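Succinylglutamate desuccinylase/aspartoacylase (Ruegeria sp. TM1040, PDB 3NA6) probably hydrolyses the amide bond of N-acylated amino acids such as succinylglutamate, as a metal-dependent relative of the zinc exopeptidases. Local coordinates at residues N58-E64 against D143-K149; S248-D252 against I326-E330; V278-V284 against E299-S305. The contacts are given in a common frame with arbitrary orientation. Residues are numbered along the deposited sequence.

Contact 1 of 3, residues N58-E64 against D143-K149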
loop_
_atom_site.group_PDB
_atom_site.type_symbol
_atom_site.label_atom_id
_atom_site.label_comp_id
_atom_site.label_asym_id
_atom_site.label_seq_id
_atom_site.Cartn_x
_atom_site.Cartn_y
_atom_site.Cartn_z
ATOM N N ASN A 58 18.129 14.400 -12.412
ATOM C CA ASN A 58 16.931 14.839 -13.092
ATOM C C ASN A 58 15.892 13.719 -12.937
ATOM O O ASN A 58 14.717 13.974 -12.634
ATOM C CB ASN A 58 17.291 15.107 -14.573
ATOM C CG ASN A 58 16.133 15.630 -15.391
ATOM O OD1 ASN A 58 15.002 15.158 -15.252
ATOM N ND2 ASN A 58 16.422 16.600 -16.312
ATOM N N HIS A 59 16.346 12.490 -13.184
ATOM C CA HIS A 59 15.642 11.260 -12.780
ATOM C C HIS A 59 16.357 10.677 -11.576
ATOM O O HIS A 59 17.582 10.574 -11.572
ATOM C CB HIS A 59 15.672 10.241 -13.923
ATOM C CG HIS A 59 14.944 10.707 -15.141
ATOM N ND1 HIS A 59 15.421 10.512 -16.423
ATOM C CD2 HIS A 59 13.781 11.394 -15.265
ATOM C CE1 HIS A 59 14.569 11.055 -17.284
ATOM N NE2 HIS A 59 13.555 11.575 -16.607
ATOM N N GLY A 60 15.597 10.244 -10.581
ATOM C CA GLY A 60 16.148 9.905 -9.267
ATOM C C GLY A 60 16.921 8.598 -9.174
ATOM O O GLY A 60 17.610 8.390 -8.194
ATOM N N ASP A 61 16.798 7.729 -10.187
ATOM C CA ASP A 61 17.475 6.413 -10.221
ATOM C C ASP A 61 18.665 6.362 -11.202
ATOM O O ASP A 61 19.013 5.295 -11.758
ATOM C CB ASP A 61 16.447 5.287 -10.471
ATOM C CG ASP A 61 15.699 5.406 -11.824
ATOM O OD1 ASP A 61 15.744 6.470 -12.480
ATOM O OD2 ASP A 61 15.073 4.399 -12.251
ATOM N N GLU A 62 19.308 7.521 -11.382
ATOM C CA GLU A 62 20.417 7.707 -12.336
ATOM C C GLU A 62 21.601 8.356 -11.582
ATOM O O GLU A 62 21.527 9.519 -11.211
ATOM C CB GLU A 62 19.951 8.581 -13.501
ATOM C CG GLU A 62 18.871 7.846 -14.366
ATOM C CD GLU A 62 18.247 8.721 -15.461
ATOM O OE1 GLU A 62 18.849 9.768 -15.841
ATOM O OE2 GLU A 62 17.142 8.360 -15.951
ATOM N N TYR A 63 22.675 7.601 -11.375
ATOM C CA TYR A 63 23.628 7.898 -10.295
ATOM C C TYR A 63 24.982 8.457 -10.674
ATOM O O TYR A 63 25.654 8.991 -9.817
ATOM C CB TYR A 63 23.837 6.648 -9.443
ATOM C CG TYR A 63 22.541 6.251 -8.756
ATOM C CD1 TYR A 63 22.116 6.924 -7.635
ATOM C CD2 TYR A 63 21.739 5.246 -9.256
ATOM C CE1 TYR A 63 20.909 6.608 -7.001
ATOM C CE2 TYR A 63 20.533 4.906 -8.622
ATOM C CZ TYR A 63 20.126 5.601 -7.523
ATOM O OH TYR A 63 18.951 5.282 -6.920
ATOM N N GLU A 64 25.412 8.324 -11.920
ATOM C CA GLU A 64 26.765 8.781 -12.267
ATOM C C GLU A 64 26.942 10.293 -12.033
ATOM O O GLU A 64 27.956 10.737 -11.471
ATOM C CB GLU A 64 27.141 8.466 -13.720
ATOM C CG GLU A 64 27.555 7.005 -14.054
ATOM C CD GLU A 64 26.366 6.055 -14.182
ATOM O OE1 GLU A 64 25.207 6.541 -14.089
ATOM O OE2 GLU A 64 26.604 4.834 -14.402
ATOM N N ASP A 143 23.580 18.583 -17.775
ATOM C CA ASP A 143 22.524 17.761 -17.201
ATOM C C ASP A 143 22.784 16.271 -17.470
ATOM O O ASP A 143 22.647 15.805 -18.597
ATOM C CB ASP A 143 21.144 18.166 -17.768
ATOM C CG ASP A 143 19.969 17.494 -17.035
ATOM O OD1 ASP A 143 19.908 17.464 -15.781
ATOM O OD2 ASP A 143 19.084 16.981 -17.735
ATOM N N PHE A 144 23.124 15.539 -16.413
ATOM C CA PHE A 144 23.538 14.140 -16.495
ATOM C C PHE A 144 22.327 13.238 -16.502
ATOM O O PHE A 144 21.410 13.421 -15.696
ATOM C CB PHE A 144 24.385 13.742 -15.268
ATOM C CG PHE A 144 25.780 14.279 -15.281
ATOM C CD1 PHE A 144 26.797 13.571 -15.863
ATOM C CD2 PHE A 144 26.085 15.504 -14.689
ATOM C CE1 PHE A 144 28.096 14.037 -15.841
ATOM C CE2 PHE A 144 27.365 15.985 -14.684
ATOM C CZ PHE A 144 28.384 15.246 -15.257
ATOM N N HIS A 145 22.326 12.283 -17.419
ATOM C CA HIS A 145 21.399 11.174 -17.396
ATOM C C HIS A 145 22.105 9.838 -17.537
ATOM O O HIS A 145 23.231 9.757 -18.009
ATOM C CB HIS A 145 20.364 11.276 -18.507
ATOM C CG HIS A 145 19.385 12.385 -18.317
ATOM N ND1 HIS A 145 18.086 12.173 -17.918
ATOM C CD2 HIS A 145 19.519 13.726 -18.469
ATOM C CE1 HIS A 145 17.462 13.333 -17.820
ATOM N NE2 HIS A 145 18.311 14.291 -18.149
ATOM N N SER A 146 21.394 8.806 -17.099
ATOM C CA SER A 146 21.744 7.395 -17.294
ATOM C C SER A 146 20.417 6.653 -17.542
ATOM O O SER A 146 19.348 7.273 -17.512
ATOM C CB SER A 146 22.493 6.866 -16.071
ATOM O OG SER A 146 23.626 7.713 -15.871
ATOM N N GLY A 147 20.479 5.360 -17.843
ATOM C CA GLY A 147 19.279 4.624 -18.195
ATOM C C GLY A 147 18.207 4.515 -17.129
ATOM O O GLY A 147 17.025 4.456 -17.444
ATOM N N GLY A 148 18.612 4.499 -15.871
ATOM C CA GLY A 148 17.689 4.240 -14.780
ATOM C C GLY A 148 17.551 2.739 -14.560
ATOM O O GLY A 148 18.214 1.948 -15.234
ATOM N N LYS A 149 16.638 2.350 -13.666
ATOM C CA LYS A 149 16.469 0.943 -13.275
ATOM C C LYS A 149 16.071 0.009 -14.428
ATOM O O LYS A 149 16.315 -1.176 -14.375
ATOM C CB LYS A 149 15.430 0.825 -12.149
ATOM C CG LYS A 149 15.967 1.189 -10.769
ATOM C CD LYS A 149 14.813 1.211 -9.721
ATOM C CE LYS A 149 15.376 1.371 -8.315
ATOM N NZ LYS A 149 14.310 1.541 -7.324
HETATM O O HOH W 1 20.352 15.305 -14.094
HETATM O O HOH W 2 19.259 12.017 -14.442
HETATM O O HOH W 3 20.629 4.224 -13.683
HETATM O O HOH W 4 21.611 11.578 -13.031
#

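Contact 2 of 3, residues S248-D252 against I326-E330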
loop_
_atom_site.group_PDB
_atom_site.type_symbol
_atom_site.label_atom_id
_atom_site.label_comp_id
_atom_site.label_asym_id
_atom_site.label_seq_id
_atom_site.Cartn_x
_atom_site.Cartn_y
_atom_site.Cartn_z
ATOM N N SER A 248 37.043 8.207 -28.896
ATOM C CA SER A 248 35.589 8.136 -28.766
ATOM C C SER A 248 34.993 7.562 -30.052
ATOM O O SER A 248 35.454 7.853 -31.157
ATOM C CB SER A 248 34.990 9.510 -28.454
ATOM O OG SER A 248 33.609 9.428 -28.093
ATOM N N VAL A 249 33.966 6.732 -29.898
ATOM C CA VAL A 249 33.270 6.139 -31.041
ATOM C C VAL A 249 32.057 7.010 -31.349
ATOM O O VAL A 249 31.210 7.227 -30.480
ATOM C CB VAL A 249 32.855 4.649 -30.754
ATOM C CG1 VAL A 249 31.871 4.152 -31.809
ATOM C CG2 VAL A 249 34.125 3.749 -30.700
ATOM N N THR A 250 31.966 7.524 -32.567
ATOM C CA THR A 250 30.794 8.317 -32.953
ATOM C C THR A 250 29.734 7.417 -33.550
ATOM O O THR A 250 30.036 6.582 -34.435
ATOM C CB THR A 250 31.152 9.409 -33.949
ATOM O OG1 THR A 250 31.932 10.380 -33.263
ATOM C CG2 THR A 250 29.906 10.087 -34.526
ATOM N N LEU A 251 28.501 7.578 -33.051
ATOM C CA LEU A 251 27.336 6.852 -33.561
ATOM C C LEU A 251 26.604 7.672 -34.620
ATOM O O LEU A 251 26.365 8.863 -34.408
ATOM C CB LEU A 251 26.359 6.534 -32.439
ATOM C CG LEU A 251 26.844 5.619 -31.311
ATOM C CD1 LEU A 251 25.765 5.486 -30.250
ATOM C CD2 LEU A 251 27.270 4.208 -31.831
ATOM N N ASP A 252 26.257 7.047 -35.753
ATOM C CA ASP A 252 25.431 7.714 -36.773
ATOM C C ASP A 252 24.135 8.118 -36.146
ATOM O O ASP A 252 23.721 7.504 -35.156
ATOM C CB ASP A 252 25.127 6.831 -37.975
ATOM C CG ASP A 252 26.207 6.890 -39.031
ATOM O OD1 ASP A 252 27.118 7.743 -38.919
ATOM O OD2 ASP A 252 26.141 6.076 -39.978
ATOM N N ILE A 326 19.583 -0.835 -31.744
ATOM C CA ILE A 326 20.810 -1.087 -32.510
ATOM C C ILE A 326 21.293 0.218 -33.136
ATOM O O ILE A 326 20.568 0.853 -33.890
ATOM C CB ILE A 326 20.568 -2.137 -33.621
ATOM C CG1 ILE A 326 20.081 -3.455 -33.020
ATOM C CG2 ILE A 326 21.856 -2.347 -34.470
ATOM C CD1 ILE A 326 20.971 -4.049 -31.811
ATOM N N GLY A 327 22.503 0.640 -32.813
ATOM C CA GLY A 327 23.061 1.878 -33.379
ATOM C C GLY A 327 24.085 1.552 -34.450
ATOM O O GLY A 327 24.466 0.396 -34.606
ATOM N N VAL A 328 24.552 2.569 -35.171
ATOM C CA VAL A 328 25.504 2.379 -36.269
ATOM C C VAL A 328 26.742 3.245 -36.058
ATOM O O VAL A 328 26.627 4.441 -35.855
ATOM C CB VAL A 328 24.837 2.672 -37.628
ATOM C CG1 VAL A 328 25.794 2.389 -38.797
ATOM C CG2 VAL A 328 23.580 1.805 -37.781
ATOM N N VAL A 329 27.921 2.625 -36.050
ATOM C CA VAL A 329 29.194 3.358 -35.879
ATOM C C VAL A 329 29.523 4.137 -37.147
ATOM O O VAL A 329 29.487 3.579 -38.239
ATOM C CB VAL A 329 30.371 2.410 -35.543
ATOM C CG1 VAL A 329 31.700 3.152 -35.621
ATOM C CG2 VAL A 329 30.159 1.784 -34.165
ATOM N N GLU A 330 29.821 5.428 -36.997
ATOM C CA GLU A 330 30.172 6.285 -38.132
ATOM C C GLU A 330 31.503 5.865 -38.726
ATOM O O GLU A 330 32.377 5.428 -37.980
ATOM C CB GLU A 330 30.273 7.734 -37.667
ATOM C CG GLU A 330 30.322 8.750 -38.807
ATOM C CD GLU A 330 30.180 10.177 -38.306
ATOM O OE1 GLU A 330 31.210 10.769 -37.911
ATOM O OE2 GLU A 330 29.034 10.695 -38.301
HETATM O O HOH W 5 33.253 6.450 -34.915
HETATM O O HOH W 6 23.244 5.010 -34.545
#

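Contact 3 of 3, residues V278-V284 against E299-S305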
loop_
_atom_site.group_PDB
_atom_site.type_symbol
_atom_site.label_atom_id
_atom_site.label_comp_id
_atom_site.label_asym_id
_atom_site.label_seq_id
_atom_site.Cartn_x
_atom_site.Cartn_y
_atom_site.Cartn_z
ATOM N N VAL A 278 26.035 -6.656 -34.232
ATOM C CA VAL A 278 25.024 -7.573 -34.744
ATOM C C VAL A 278 24.835 -7.323 -36.237
ATOM O O VAL A 278 24.994 -6.197 -36.711
ATOM C CB VAL A 278 23.644 -7.378 -34.052
ATOM C CG1 VAL A 278 23.758 -7.594 -32.549
ATOM C CG2 VAL A 278 23.071 -5.994 -34.366
ATOM N N GLN A 279 24.525 -8.379 -36.970
ATOM C CA GLN A 279 24.196 -8.269 -38.392
ATOM C C GLN A 279 22.685 -8.251 -38.546
ATOM O O GLN A 279 21.943 -8.817 -37.707
ATOM C CB GLN A 279 24.756 -9.468 -39.161
ATOM C CG GLN A 279 26.277 -9.545 -39.159
ATOM C CD GLN A 279 26.905 -8.382 -39.899
ATOM O OE1 GLN A 279 27.540 -7.509 -39.291
ATOM N NE2 GLN A 279 26.704 -8.345 -41.221
ATOM N N GLU A 280 22.228 -7.633 -39.631
ATOM C CA GLU A 280 20.803 -7.600 -39.951
ATOM C C GLU A 280 20.216 -9.005 -39.881
ATOM O O GLU A 280 20.796 -9.919 -40.387
ATOM C CB GLU A 280 20.584 -7.007 -41.349
ATOM C CG GLU A 280 19.121 -6.850 -41.734
ATOM C CD GLU A 280 18.949 -6.496 -43.196
ATOM O OE1 GLU A 280 19.240 -7.350 -44.053
ATOM O OE2 GLU A 280 18.519 -5.366 -43.486
ATOM N N GLY A 281 19.089 -9.175 -39.205
ATOM C CA GLY A 281 18.477 -10.506 -39.059
ATOM C C GLY A 281 19.013 -11.369 -37.928
ATOM O O GLY A 281 18.419 -12.381 -37.612
ATOM N N ASP A 282 20.148 -11.003 -37.329
ATOM C CA ASP A 282 20.618 -11.684 -36.123
ATOM C C ASP A 282 19.616 -11.522 -34.968
ATOM O O ASP A 282 18.959 -10.486 -34.811
ATOM C CB ASP A 282 21.962 -11.114 -35.632
ATOM C CG ASP A 282 23.163 -11.571 -36.464
ATOM O OD1 ASP A 282 23.009 -12.377 -37.411
ATOM O OD2 ASP A 282 24.286 -11.111 -36.133
ATOM N N LEU A 283 19.546 -12.562 -34.146
ATOM C CA LEU A 283 18.751 -12.566 -32.932
ATOM C C LEU A 283 19.351 -11.558 -31.958
ATOM O O LEU A 283 20.538 -11.608 -31.688
ATOM C CB LEU A 283 18.779 -13.963 -32.357
ATOM C CG LEU A 283 17.741 -14.439 -31.368
ATOM C CD1 LEU A 283 16.325 -14.263 -31.880
ATOM C CD2 LEU A 283 18.060 -15.906 -31.100
ATOM N N VAL A 284 18.545 -10.611 -31.493
ATOM C CA VAL A 284 18.970 -9.627 -30.488
ATOM C C VAL A 284 18.466 -10.002 -29.082
ATOM O O VAL A 284 19.162 -9.784 -28.069
ATOM C CB VAL A 284 18.455 -8.250 -30.870
ATOM C CG1 VAL A 284 18.660 -7.230 -29.767
ATOM C CG2 VAL A 284 19.154 -7.819 -32.146
ATOM N N GLU A 299 11.056 -14.228 -30.476
ATOM C CA GLU A 299 12.366 -13.733 -30.893
ATOM C C GLU A 299 12.301 -12.339 -31.467
ATOM O O GLU A 299 11.362 -12.006 -32.165
ATOM C CB GLU A 299 12.932 -14.678 -31.968
ATOM C CG GLU A 299 13.138 -16.091 -31.491
ATOM C CD GLU A 299 13.872 -16.977 -32.483
ATOM O OE1 GLU A 299 13.695 -16.803 -33.704
ATOM O OE2 GLU A 299 14.622 -17.856 -32.019
ATOM N N TYR A 300 13.302 -11.519 -31.148
ATOM C CA TYR A 300 13.419 -10.181 -31.685
ATOM C C TYR A 300 14.750 -10.108 -32.447
ATOM O O TYR A 300 15.819 -10.409 -31.892
ATOM C CB TYR A 300 13.229 -9.130 -30.570
ATOM C CG TYR A 300 11.791 -9.171 -30.047
ATOM C CD1 TYR A 300 10.768 -8.528 -30.748
ATOM C CD2 TYR A 300 11.433 -9.918 -28.917
ATOM C CE1 TYR A 300 9.434 -8.592 -30.315
ATOM C CE2 TYR A 300 10.077 -9.981 -28.463
ATOM C CZ TYR A 300 9.089 -9.338 -29.189
ATOM O OH TYR A 300 7.754 -9.358 -28.798
ATOM N N ARG A 301 14.656 -9.777 -33.740
ATOM C CA ARG A 301 15.806 -9.796 -34.655
ATOM C C ARG A 301 16.227 -8.393 -35.091
ATOM O O ARG A 301 15.413 -7.472 -35.094
ATOM C CB ARG A 301 15.493 -10.672 -35.863
ATOM C CG ARG A 301 15.484 -12.119 -35.483
ATOM C CD ARG A 301 15.272 -13.066 -36.636
ATOM N NE ARG A 301 15.241 -14.419 -36.087
ATOM C CZ ARG A 301 16.317 -15.160 -35.854
ATOM N NH1 ARG A 301 17.532 -14.721 -36.174
ATOM N NH2 ARG A 301 16.171 -16.352 -35.318
ATOM N N ALA A 302 17.512 -8.221 -35.401
ATOM C CA ALA A 302 18.022 -6.905 -35.792
ATOM C C ALA A 302 17.502 -6.558 -37.188
ATOM O O ALA A 302 17.529 -7.391 -38.102
ATOM C CB ALA A 302 19.536 -6.866 -35.747
ATOM N N ARG A 303 16.969 -5.349 -37.313
ATOM C CA ARG A 303 16.414 -4.839 -38.567
ATOM C C ARG A 303 17.530 -4.339 -39.496
ATOM O O ARG A 303 17.326 -4.199 -40.696
ATOM C CB ARG A 303 15.399 -3.718 -38.282
ATOM C CG ARG A 303 16.030 -2.343 -37.953
ATOM C CD ARG A 303 15.100 -1.442 -37.115
ATOM N NE ARG A 303 15.764 -0.216 -36.660
ATOM C CZ ARG A 303 16.029 0.846 -37.428
ATOM N NH1 ARG A 303 15.708 0.861 -38.714
ATOM N NH2 ARG A 303 16.633 1.906 -36.910
ATOM N N ARG A 304 18.706 -4.092 -38.929
ATOM C CA ARG A 304 19.894 -3.690 -39.689
ATOM C C ARG A 304 21.171 -4.001 -38.905
ATOM O O ARG A 304 21.126 -4.285 -37.703
ATOM C CB ARG A 304 19.846 -2.195 -39.921
ATOM C CG ARG A 304 19.903 -1.439 -38.606
ATOM C CD ARG A 304 19.723 0.028 -38.826
ATOM N NE ARG A 304 19.920 0.757 -37.587
ATOM C CZ ARG A 304 20.341 2.021 -37.515
ATOM N NH1 ARG A 304 20.612 2.719 -38.622
ATOM N NH2 ARG A 304 20.507 2.592 -36.326
ATOM N N SER A 305 22.313 -3.895 -39.562
ATOM C CA SER A 305 23.571 -4.177 -38.913
ATOM C C SER A 305 24.003 -3.024 -38.017
ATOM O O SER A 305 23.683 -1.865 -38.256
ATOM C CB SER A 305 24.639 -4.471 -39.948
ATOM O OG SER A 305 24.252 -5.597 -40.727
#

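Contact 1 of 3, residues N58-E64 against D143-K149
D143, where strand 140-143 ends, accepts on OD2 a hydrogen bond from N58 ND2 at 3.0 Å and another from H145 NE2 at 2.8 Å; its OD1 goes to T55. The carbonyl of F144 is held through water: water 1 takes N58 N (2.9 Å) and lies 2.7 Å from F144 O, and water 2 lies 2.9 Å from F144 O and 2.7 Å from E62 OE1. With NE2 given to D143, H145 ND1 lies 3.3 Å from E62 OE1, and the ring edge meets the face of H59 in an offset edge-to-face pair, centroids 5.0 Å apart. S146 is bound twice, N to E62 OE1 at 3.0 Å and OG to E64 OE1 at 2.7 Å. At G148 a CB would sit tight against D61 OD1, and at phi 86° it would also strike the carbonyl O of G147; G148 CA instead makes a 3.5 Å CH···O contact with D61 O. K149 N then closes the run on D61 OD2 at 2.9 Å. Y63, whose CA-to-CB bond points away, packs on G315 of a second subunit. H59 ND1 gives a hydrogen bond to E62 OE2 at 2.8 Å. The donor atoms of H59, E62 and H145 appear to face one vacant point, consistent with an empty metal site like the HxxE-plus-histidine zinc site of the aspartoacylase family, with D143 orienting H145.

Contact 2 of 3, residues S248-D252 against I326-E330
The two backbones cross steeply and meet at a single bridge, L251 with V329, whose CA atoms are 4.6 Å apart. Two hydrogen bonds flank it: E330 N to T250 O at 2.8 Å, nearly straight, and D252 N to V328 O at a short 2.6 Å. L251 CA adds a CH···O contact of 3.4 Å to V328 O. Beside the bridge water 6 accepts from V328 N at 2.8 Å and gives to D252 O at 2.6 Å. Side chains add a modest apolar patch, V249 CG1 against V329 CG2 at 3.8 Å, with L251 CD2 4.4 Å from V329 CG2. L251 itself reaches Y182 and I309, one on each of the two sheets being joined. Toward solvent, D252 OD1 lies 3.6 Å from E330 OE2, two like charges with nothing to gain from closeness. Strand 249-250 is an edge of the large mixed sheet, paired with 182-186, whereas 326-330 takes in the end of strand 322-327 of the C-terminal beta region and the C-terminal residues that follow it. The chemistry therefore implies a join between the two regions made mainly by main-chain hydrogen bonds, which hold in spite of the acidic pair.

Contact 3 of 3, residues V278-V284 against E299-S305
The shortest link across the segments is the backbone bond from G281 N to A302 O at 2.6 Å, followed by A302 N to D282 O and V284 N to Y300 O, both at 2.8 Å, with L283 and R301 as an antiparallel non-hydrogen-bonded pair between the last two. R301 adds a bond from NH1 to G281 O at 2.9 Å, and its NH2 forms a salt bridge with E299 OE1 at 3.0 Å within its own strand, so the guanidinium ties the turn to the hairpin. Farther along, E280 N reaches S305 OG at 3.1 Å. The first segment bends in a type II turn from Q279 to D282, closed by D282 N to Q279 O at 2.9 Å and by Q279 N to D282 OD2 at 2.9 Å. G281 sits at its third position with phi at 84°, where a side chain would strike the preceding carbonyl. Packing centres on A302, whose CB touches V284 CG2 at 3.7 Å and V278 CG2 at 3.9 Å, while L283 CD1 covers one face of the R301 guanidinium and lies 3.4 Å from E299 CB. Inward, V278 rests on I326 and V284 on A324, both of strand 322-327. The segments thus carry the chain between two antiparallel sheets: V278 ends strand 277-278 beside 306-312, and L283 begins strand 283-288, flanked by 298-301 and 266-270.

Overall arrangement
Contact 1 probably forms part of the active site, within the family's catalytic domain; contact 3 lies in the C-terminal beta region, which contact 2 joins to the edge of the mixed sheet. Contact 3 is nested in the loop that contact 2 closes, and their centres lie about 17 Å apart. They touch: R304 NH2 reaches I326 O at 3.0 Å, probably a hydrogen bond, and I326 CD1 meets V278 CG2 at 3.8 Å. Contact 1 stands apart, its centre about 22 Å from that of contact 2 and 28 Å from that of contact 3, with nearest atoms about 13 and 16 Å away. The modelled calcium, at T82 and G237, involves none of these segments.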